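Local coordinates for nitrogenase molybdenum-iron protein alpha chain (Clostridium pasteurianum, PDB 5VQ3) that reduces dinitrogen to ammonia, with release of hydrogen, on an iron-molybdenum cofactor as the alpha subunit of the nitrogenase component that receives electrons at ATP's expense, at residues L257-C262 with C284-V289; C340-G345 with F461-K466; E274-I279 with I396-D401. All coordinates share one frame; numbering follows the deposited sequence.

Contact 1. Residues L257-C262 with C284-V289. With ICS (iron-sulfur-molybdenum cluster with interstitial carbon), chain F.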
# COMPACT_ATOMS: atom_id res chain seq x y z
N LEU A 257 -42.07 19.35 -22.91
CA LEU A 257 -40.98 19.71 -23.79
C LEU A 257 -39.87 18.70 -23.64
O LEU A 257 -39.53 18.36 -22.51
CB LEU A 257 -40.45 21.10 -23.45
CG LEU A 257 -39.33 21.70 -24.31
CD1 LEU A 257 -39.79 21.95 -25.73
CD2 LEU A 257 -38.76 22.98 -23.70
N ASN A 258 -39.33 18.21 -24.76
CA ASN A 258 -38.17 17.32 -24.75
C ASN A 258 -36.91 18.08 -25.07
O ASN A 258 -36.84 18.73 -26.10
CB ASN A 258 -38.34 16.21 -25.82
CG ASN A 258 -39.14 15.03 -25.32
OD1 ASN A 258 -39.09 14.67 -24.16
ND2 ASN A 258 -39.87 14.41 -26.22
N LEU A 259 -35.90 18.00 -24.22
CA LEU A 259 -34.63 18.59 -24.51
C LEU A 259 -33.77 17.47 -25.07
O LEU A 259 -33.70 16.43 -24.48
CB LEU A 259 -33.98 19.12 -23.26
CG LEU A 259 -34.75 20.14 -22.42
CD1 LEU A 259 -33.85 20.59 -21.27
CD2 LEU A 259 -35.18 21.30 -23.27
N VAL A 260 -33.09 17.71 -26.17
CA VAL A 260 -32.31 16.67 -26.83
C VAL A 260 -30.85 17.05 -26.71
O VAL A 260 -30.34 17.94 -27.41
CB VAL A 260 -32.74 16.51 -28.31
CG1 VAL A 260 -31.80 15.56 -29.03
CG2 VAL A 260 -34.16 16.04 -28.39
N GLN A 261 -30.16 16.39 -25.77
CA GLN A 261 -28.75 16.62 -25.58
C GLN A 261 -27.96 15.90 -26.69
O GLN A 261 -27.31 16.55 -27.51
CB GLN A 261 -28.32 16.17 -24.16
CG GLN A 261 -26.83 16.28 -23.90
CD GLN A 261 -26.26 17.68 -23.88
OE1 GLN A 261 -26.80 18.58 -23.25
NE2 GLN A 261 -25.14 17.86 -24.56
N CYS A 262 -27.99 14.57 -26.70
CA CYS A 262 -27.32 13.82 -27.78
C CYS A 262 -28.29 13.55 -28.91
O CYS A 262 -29.14 12.66 -28.82
CB CYS A 262 -26.78 12.47 -27.30
SG CYS A 262 -26.04 11.60 -28.70
N CYS A 284 -30.60 20.69 -26.87
CA CYS A 284 -30.10 20.99 -25.52
C CYS A 284 -28.58 20.98 -25.65
O CYS A 284 -28.01 19.99 -26.10
CB CYS A 284 -30.47 19.81 -24.58
SG CYS A 284 -29.80 19.90 -22.96
N ASN A 285 -27.91 22.04 -25.24
CA ASN A 285 -26.45 22.06 -25.30
C ASN A 285 -25.89 22.39 -23.90
O ASN A 285 -25.51 23.52 -23.66
CB ASN A 285 -26.00 23.09 -26.37
CG ASN A 285 -26.56 22.79 -27.80
OD1 ASN A 285 -27.38 23.55 -28.38
ND2 ASN A 285 -26.08 21.70 -28.39
N PHE A 286 -25.84 21.41 -22.97
CA PHE A 286 -25.56 21.69 -21.55
C PHE A 286 -24.07 21.68 -21.16
O PHE A 286 -23.73 21.55 -19.97
CB PHE A 286 -26.28 20.73 -20.61
CG PHE A 286 -27.61 21.22 -20.11
CD1 PHE A 286 -27.71 22.37 -19.36
CD2 PHE A 286 -28.76 20.46 -20.35
CE1 PHE A 286 -28.93 22.80 -18.89
CE2 PHE A 286 -29.99 20.89 -19.89
CZ PHE A 286 -30.07 22.07 -19.15
N ILE A 287 -23.20 21.84 -22.14
CA ILE A 287 -21.75 21.86 -21.95
C ILE A 287 -21.24 23.24 -22.34
O ILE A 287 -21.46 23.68 -23.48
CB ILE A 287 -21.08 20.77 -22.79
CG1 ILE A 287 -21.54 19.39 -22.27
CG2 ILE A 287 -19.57 20.91 -22.71
CD1 ILE A 287 -21.43 18.25 -23.26
N GLY A 288 -20.58 23.92 -21.40
CA GLY A 288 -20.04 25.26 -21.67
C GLY A 288 -21.05 26.34 -21.27
O GLY A 288 -22.27 26.18 -21.39
N VAL A 289 -20.54 27.47 -20.80
CA VAL A 289 -21.47 28.56 -20.39
C VAL A 289 -22.42 29.00 -21.50
O VAL A 289 -23.65 29.06 -21.29
CB VAL A 289 -20.71 29.77 -19.82
CG1 VAL A 289 -21.71 30.87 -19.43
CG2 VAL A 289 -19.89 29.35 -18.63
FE1 ICS F . -24.28 10.42 -27.82
MO1 ICS F . -18.43 7.25 -25.68
FE2 ICS F . -22.82 8.18 -27.97
FE3 ICS F . -22.95 9.51 -25.66
FE4 ICS F . -21.64 10.54 -27.76
FE5 ICS F . -19.49 9.34 -26.97
FE6 ICS F . -20.66 7.01 -27.16
FE7 ICS F . -20.75 8.34 -24.93
CX ICS F . -21.37 8.88 -26.76
S1A ICS F . -22.89 9.82 -29.53
S1B ICS F . -18.68 7.51 -28.02
S2A ICS F . -24.67 8.45 -26.76
S2B ICS F . -22.15 6.10 -28.47
S3A ICS F . -19.60 11.27 -28.07
S3B ICS F . -20.46 6.14 -25.15
S4A ICS F . -23.03 11.66 -26.34
S4B ICS F . -18.80 9.41 -24.83
S5A ICS F . -22.35 9.01 -23.57

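Contact 2. Residues C340-G345 with F461-K466. With HCA (3-hydroxy-3-carboxy-adipic acid), chain E; ICS (iron-sulfur-molybdenum cluster with interstitial carbon), chain F.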
# COMPACT_ATOMS: atom_id res chain seq x y z
N CYS A 340 -7.18 19.81 -30.78
CA CYS A 340 -7.99 18.98 -31.65
C CYS A 340 -8.93 18.11 -30.79
O CYS A 340 -8.68 17.86 -29.62
CB CYS A 340 -7.11 18.09 -32.49
SG CYS A 340 -6.08 19.08 -33.57
N LEU A 341 -10.05 17.73 -31.35
CA LEU A 341 -11.02 16.91 -30.61
C LEU A 341 -11.47 15.72 -31.43
O LEU A 341 -11.75 15.86 -32.60
CB LEU A 341 -12.29 17.69 -30.32
CG LEU A 341 -12.17 18.87 -29.41
CD1 LEU A 341 -11.79 20.08 -30.26
CD2 LEU A 341 -13.51 19.06 -28.71
N TYR A 342 -11.62 14.56 -30.78
CA TYR A 342 -12.08 13.35 -31.46
C TYR A 342 -13.08 12.69 -30.54
O TYR A 342 -12.70 12.18 -29.49
CB TYR A 342 -10.88 12.45 -31.65
CG TYR A 342 -11.06 11.09 -32.33
CD1 TYR A 342 -12.13 10.82 -33.16
CD2 TYR A 342 -10.11 10.09 -32.15
CE1 TYR A 342 -12.26 9.57 -33.78
CE2 TYR A 342 -10.22 8.86 -32.77
CZ TYR A 342 -11.30 8.60 -33.58
OH TYR A 342 -11.36 7.35 -34.19
N VAL A 343 -14.36 12.74 -30.89
CA VAL A 343 -15.34 12.03 -30.09
C VAL A 343 -16.14 11.05 -30.91
O VAL A 343 -15.83 10.78 -32.09
CB VAL A 343 -16.28 12.97 -29.40
CG1 VAL A 343 -15.48 14.03 -28.64
CG2 VAL A 343 -17.24 13.54 -30.42
N GLY A 344 -17.18 10.52 -30.29
CA GLY A 344 -18.00 9.53 -30.92
C GLY A 344 -18.95 10.09 -31.94
O GLY A 344 -18.73 9.97 -33.15
N GLY A 345 -20.04 10.67 -31.44
CA GLY A 345 -21.08 11.13 -32.31
C GLY A 345 -21.71 12.45 -31.96
O GLY A 345 -22.63 12.87 -32.66
N PHE A 461 -4.98 17.25 -27.44
CA PHE A 461 -5.80 16.52 -28.41
C PHE A 461 -6.72 15.65 -27.58
O PHE A 461 -6.24 14.67 -26.98
CB PHE A 461 -4.90 15.68 -29.34
CG PHE A 461 -5.57 15.24 -30.61
CD1 PHE A 461 -6.84 14.67 -30.62
CD2 PHE A 461 -4.90 15.34 -31.81
CE1 PHE A 461 -7.43 14.24 -31.80
CE2 PHE A 461 -5.48 14.89 -32.99
CZ PHE A 461 -6.76 14.37 -33.00
N PHE A 462 -7.99 16.04 -27.49
CA PHE A 462 -9.00 15.35 -26.72
C PHE A 462 -9.51 14.12 -27.45
O PHE A 462 -9.81 14.19 -28.64
CB PHE A 462 -10.16 16.27 -26.41
CG PHE A 462 -9.78 17.49 -25.61
CD1 PHE A 462 -9.84 17.49 -24.22
CD2 PHE A 462 -9.42 18.66 -26.23
CE1 PHE A 462 -9.51 18.61 -23.48
CE2 PHE A 462 -9.13 19.79 -25.50
CZ PHE A 462 -9.13 19.78 -24.12
N ALA A 463 -9.66 12.99 -26.76
CA ALA A 463 -10.07 11.80 -27.42
C ALA A 463 -10.64 10.77 -26.42
O ALA A 463 -11.38 11.13 -25.53
CB ALA A 463 -8.90 11.23 -28.22
N GLY A 464 -10.30 9.51 -26.61
CA GLY A 464 -10.75 8.43 -25.73
C GLY A 464 -9.55 7.64 -25.24
O GLY A 464 -8.40 8.07 -25.37
N ILE A 465 -9.83 6.51 -24.60
CA ILE A 465 -8.82 5.72 -23.91
C ILE A 465 -7.81 5.05 -24.88
O ILE A 465 -6.66 4.91 -24.55
CB ILE A 465 -9.53 4.67 -23.00
CG1 ILE A 465 -8.54 3.97 -22.08
CG2 ILE A 465 -10.31 3.64 -23.82
CD1 ILE A 465 -7.86 4.90 -21.12
N LYS A 466 -8.25 4.72 -26.10
CA LYS A 466 -7.39 4.01 -27.05
C LYS A 466 -6.34 4.98 -27.59
O LYS A 466 -5.20 4.58 -27.91
CB LYS A 466 -8.20 3.35 -28.16
CG LYS A 466 -9.11 2.25 -27.67
CD LYS A 466 -9.76 1.39 -28.77
CE LYS A 466 -10.59 2.18 -29.75
NZ LYS A 466 -11.75 2.93 -29.22
C1 HCA E . -18.35 2.74 -26.43
C2 HCA E . -18.19 3.29 -25.02
C3 HCA E . -17.22 4.49 -24.99
C4 HCA E . -15.73 4.11 -25.03
C5 HCA E . -14.87 5.31 -24.59
C6 HCA E . -13.41 5.37 -25.01
C7 HCA E . -17.46 5.24 -23.69
O1 HCA E . -18.66 1.52 -26.56
O2 HCA E . -18.14 3.50 -27.38
O3 HCA E . -12.59 5.93 -24.21
O4 HCA E . -13.05 4.93 -26.14
O5 HCA E . -17.35 4.63 -22.60
O6 HCA E . -17.75 6.47 -23.72
O7 HCA E . -17.52 5.37 -26.10
FE1 ICS F . -24.28 10.42 -27.82
MO1 ICS F . -18.43 7.25 -25.68
FE2 ICS F . -22.82 8.18 -27.97
FE3 ICS F . -22.95 9.51 -25.66
FE4 ICS F . -21.64 10.54 -27.76
FE5 ICS F . -19.49 9.34 -26.97
FE6 ICS F . -20.66 7.01 -27.16
FE7 ICS F . -20.75 8.34 -24.93
CX ICS F . -21.37 8.88 -26.76
S1A ICS F . -22.89 9.82 -29.53
S1B ICS F . -18.68 7.51 -28.02
S2A ICS F . -24.67 8.45 -26.76
S2B ICS F . -22.15 6.10 -28.47
S3A ICS F . -19.60 11.27 -28.07
S3B ICS F . -20.46 6.14 -25.15
S4A ICS F . -23.03 11.66 -26.34
S4B ICS F . -18.80 9.41 -24.83
S5A ICS F . -22.35 9.01 -23.57

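Contact 3. Residues E274-I279 with I396-D401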
# COMPACT_ATOMS: atom_id res chain seq x y z
N GLU A 274 -42.88 13.35 -30.75
CA GLU A 274 -43.59 14.47 -31.37
C GLU A 274 -44.75 14.03 -32.27
O GLU A 274 -45.84 14.59 -32.18
CB GLU A 274 -42.68 15.38 -32.18
CG GLU A 274 -43.53 16.54 -32.71
CD GLU A 274 -42.76 17.79 -33.10
OE1 GLU A 274 -41.51 17.78 -33.04
OE2 GLU A 274 -43.45 18.78 -33.47
N THR A 275 -44.53 13.03 -33.11
CA THR A 275 -45.60 12.48 -33.96
C THR A 275 -46.68 11.86 -33.12
O THR A 275 -47.89 12.09 -33.35
CB THR A 275 -45.05 11.40 -34.92
OG1 THR A 275 -44.07 12.01 -35.73
CG2 THR A 275 -46.14 10.81 -35.81
N LYS A 276 -46.28 11.06 -32.12
CA LYS A 276 -47.28 10.30 -31.36
C LYS A 276 -48.02 11.08 -30.28
O LYS A 276 -49.19 10.79 -30.03
CB LYS A 276 -46.64 9.05 -30.72
CG LYS A 276 -47.60 8.06 -30.11
CD LYS A 276 -46.89 6.79 -29.64
CE LYS A 276 -47.86 5.81 -28.98
NZ LYS A 276 -47.20 4.51 -28.69
N TYR A 277 -47.32 11.96 -29.56
CA TYR A 277 -47.89 12.61 -28.37
C TYR A 277 -48.02 14.11 -28.57
O TYR A 277 -48.74 14.75 -27.82
CB TYR A 277 -47.06 12.34 -27.10
CG TYR A 277 -46.96 10.90 -26.76
CD1 TYR A 277 -48.08 10.18 -26.35
CD2 TYR A 277 -45.75 10.21 -26.88
CE1 TYR A 277 -48.00 8.83 -26.07
CE2 TYR A 277 -45.67 8.85 -26.59
CZ TYR A 277 -46.78 8.18 -26.18
OH TYR A 277 -46.71 6.84 -25.92
N GLY A 278 -47.26 14.66 -29.52
CA GLY A 278 -47.30 16.09 -29.85
C GLY A 278 -46.32 16.90 -29.03
O GLY A 278 -46.42 18.12 -28.94
N ILE A 279 -45.39 16.21 -28.40
CA ILE A 279 -44.45 16.87 -27.52
C ILE A 279 -43.34 17.35 -28.37
O ILE A 279 -42.67 16.56 -29.05
CB ILE A 279 -43.88 15.92 -26.47
CG1 ILE A 279 -44.97 15.45 -25.52
CG2 ILE A 279 -42.80 16.62 -25.65
CD1 ILE A 279 -44.55 14.21 -24.77
N ILE A 396 -39.25 2.33 -37.72
CA ILE A 396 -40.53 2.25 -37.04
C ILE A 396 -41.34 3.50 -37.41
O ILE A 396 -40.81 4.59 -37.53
CB ILE A 396 -40.36 2.10 -35.49
CG1 ILE A 396 -39.81 0.71 -35.13
CG2 ILE A 396 -41.68 2.32 -34.75
CD1 ILE A 396 -40.65 -0.46 -35.61
N THR A 397 -42.63 3.32 -37.61
CA THR A 397 -43.52 4.45 -37.92
C THR A 397 -44.56 4.50 -36.79
O THR A 397 -45.09 3.47 -36.39
CB THR A 397 -44.16 4.33 -39.34
OG1 THR A 397 -45.05 5.42 -39.56
CG2 THR A 397 -44.92 3.01 -39.54
N VAL A 398 -44.78 5.69 -36.22
CA VAL A 398 -45.82 5.83 -35.21
C VAL A 398 -46.91 6.74 -35.76
O VAL A 398 -46.67 7.47 -36.71
CB VAL A 398 -45.28 6.42 -33.88
CG1 VAL A 398 -44.42 5.41 -33.14
CG2 VAL A 398 -44.53 7.71 -34.14
N THR A 399 -48.10 6.70 -35.17
CA THR A 399 -49.15 7.66 -35.54
C THR A 399 -49.70 8.30 -34.28
O THR A 399 -49.49 7.77 -33.18
CB THR A 399 -50.28 6.95 -36.35
OG1 THR A 399 -50.86 5.92 -35.55
CG2 THR A 399 -49.71 6.33 -37.66
N PRO A 400 -50.38 9.46 -34.41
CA PRO A 400 -50.91 10.09 -33.19
C PRO A 400 -51.69 9.11 -32.30
O PRO A 400 -52.52 8.35 -32.78
CB PRO A 400 -51.81 11.20 -33.75
CG PRO A 400 -51.14 11.60 -35.02
CD PRO A 400 -50.55 10.32 -35.59
N ASP A 401 -51.38 9.10 -31.01
CA ASP A 401 -52.20 8.38 -30.04
C ASP A 401 -53.50 9.21 -29.85
O ASP A 401 -53.46 10.30 -29.28
CB ASP A 401 -51.41 8.24 -28.74
CG ASP A 401 -52.03 7.25 -27.76
OD1 ASP A 401 -53.28 7.23 -27.61
OD2 ASP A 401 -51.25 6.50 -27.12
O HOH W 1 -48.96 5.64 -25.43

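Contact 1. Residues L257-C262 with C284-V289
Gln261 and Cys284 meet where a beta-alpha-beta crossover closes: helix 263-277 links strand 257-260 to its parallel neighbour 281-283 in a four-stranded Rossmann-like sheet, and the contact lies at the C-terminal ends of those strands. Two hydrogen bonds join the segments. Cys284 N donates to Val260 O at 2.8 Å, nearly straight at 168°. The second bond uses a side chain. Gln261 OE1 accepts from Phe286 N at 3.0 Å, with the donor in the amide plane on a lone pair. Gln261 CG stands anti to the backbone N (chi1 176°), and a bend at chi2 (66°) brings the amide back over residues 284-286. Glutamine suits this place because it is long enough to reach from the end of its strand to the N-H of Phe286, and its neutral carbonyl can satisfy a buried backbone N-H. The same OE1 lies near the plane of the Phe286 ring, at its edge, while Gln261 NE2 lies 4.0 Å from Ile287 CD1, the two side chains crossing at about a right angle. A CA-H...O contact, Gln261 CA to Cys284 O at 3.5 Å, adds a weaker link.

Apolar packing fills the side toward helix 289-303. Leu259 CB rests on Cys284 CB at 3.8 Å, where the small cysteine allows close approach. Farther along, Leu259 CD1 meets Phe286 CE2 at 4.1 Å, the branched chain and the ring meeting at a slant. Met299 and Ile292 of that helix pack on Leu259 and Phe286 respectively.

The next residue along the first segment reaches the cofactor. Cys262, the N-cap of helix 263-277, has its side chain directed away from the 284-289 loop, and its SG binds iron FE1 of the cluster at 2.3 Å.

Contact 2. Residues C340-G345 with F461-K466
A parallel strand pair in a mixed five-stranded sheet matches Cys340 and Leu341 of strand 338-343 with Phe461 and Phe462 of strand 460-462, outermost within this chain. Phe462 N donates to Cys340 O at 2.9 Å, and Tyr342 N donates to Phe462 O at 2.8 Å, so Phe462 uses both its N-H and its carbonyl on the one neighbour.

On one face of the sheet Cys340 CB sits over the centre of the Phe461 ring, 3.5 Å from the centroid and only 8° off the normal, a CH-pi contact. The sulfur follows more obliquely. A chi1 of -162° turns the Phe461 ring across the neighbouring strand, where Tyr342 CB meets the ring edge, 3.9 Å from Phe461 CE1. Flat phenylalanine and compact cysteine fit this layer against helix 446-456, Phe461 on Met449, Val452 and Leu453, Cys340 on Val452. On the other face, Leu341 CG touches Phe462 CD2 at 4.2 Å.

Past the strands, both segments turn to ligands. Ile465 N donates to homocitrate O3 at 2.8 Å and 164°, at the start of helix 465-473; Gly464, lacking a side chain, can pass close beside the same oxygen. Gly344 N lies 3.4 Å from sulfur S3A of the metal cluster, and the bare backbone of this glycine can run close to it. Lys466 NZ is held by Ala50 O and by Ser50 of the beta chain. Loops at the C-terminal ends of parallel strands commonly build active sites in alpha/beta folds, and here they cradle the iron-molybdenum cofactor.

Contact 3. Residues E274-I279 with I396-D401
Lys276 O, in the last turn of helix 263-277, accepts the backbone N-H of Asp401 at 2.9 Å in a nearly straight bond of 171°, and this is where the irregular segment 396-401 runs nearest the helix, with Lys276 CA and Pro400 CA 4.1 Å apart.

With chi1 at -170° the Lys276 chain swings beside its own carbonyl carbon and stays extended beyond. Its methylenes therefore serve both partners: CG lies 3.6 Å from Thr399 O, while CE comes to 3.9 Å from Asp401 OD2. The ammonium NZ, 4.8 Å from that oxygen, does not touch it, although the opposite charges would probably still attract. A long aliphatic chain with a charged end suits a partly exposed position of this kind.

Helix 263-277 is the crossover helix of a beta-alpha-beta unit, between strands 257-260 and 281-283 of a Rossmann-like parallel sheet, and the loop is laid against its C-terminus, where the last carbonyls lack the usual partners from a following turn. Gly278 leaves the helix with positive phi (90°), a conformation glycine adopts easily, and its N makes a weak bond to Glu274 O.

Earlier in segment 396-401, Val398 points at the helix, and its CG2 packs 3.8 Å from Thr275 CB; the methyl CG2 of Thr275 also lies 3.5 Å from Val398 O. Thr275 thus presents its apolar branch to the loop, while its OG1 bonds weakly to Glu271 O within the helix. Met272 of the same helix packs on Val398 too. Pro400 lays its ring carbons against Thr275 O. Farther on, the Tyr277 ring has Lys276 CG over one face, and a water at its edge donates both to Tyr277 OH, at 2.6 Å, and to Asp401 OD2.

Overall arrangement
Contacts 1 and 2 are buried and both reach the metal cluster, from separate sheets, their centres about 20 Å apart; contact 3 is at the surface, away from the cofactor sites. Contact 2 is true strand pairing with packed apolar side chains and a CH-pi contact, contact 1 replaces part of the pairing with a glutamine amide, and contact 3 combines one backbone bond with lysine methylenes and a water. Helix 263-277 ties two of them together: it begins just after the cluster-binding Cys262 of contact 1, and just past its end Ile279 CG2 of contact 3 packs 3.7 Å from Asn258 ND2 of contact 1. Contacts 2 and 3 lie on opposite sides of the chain's centre.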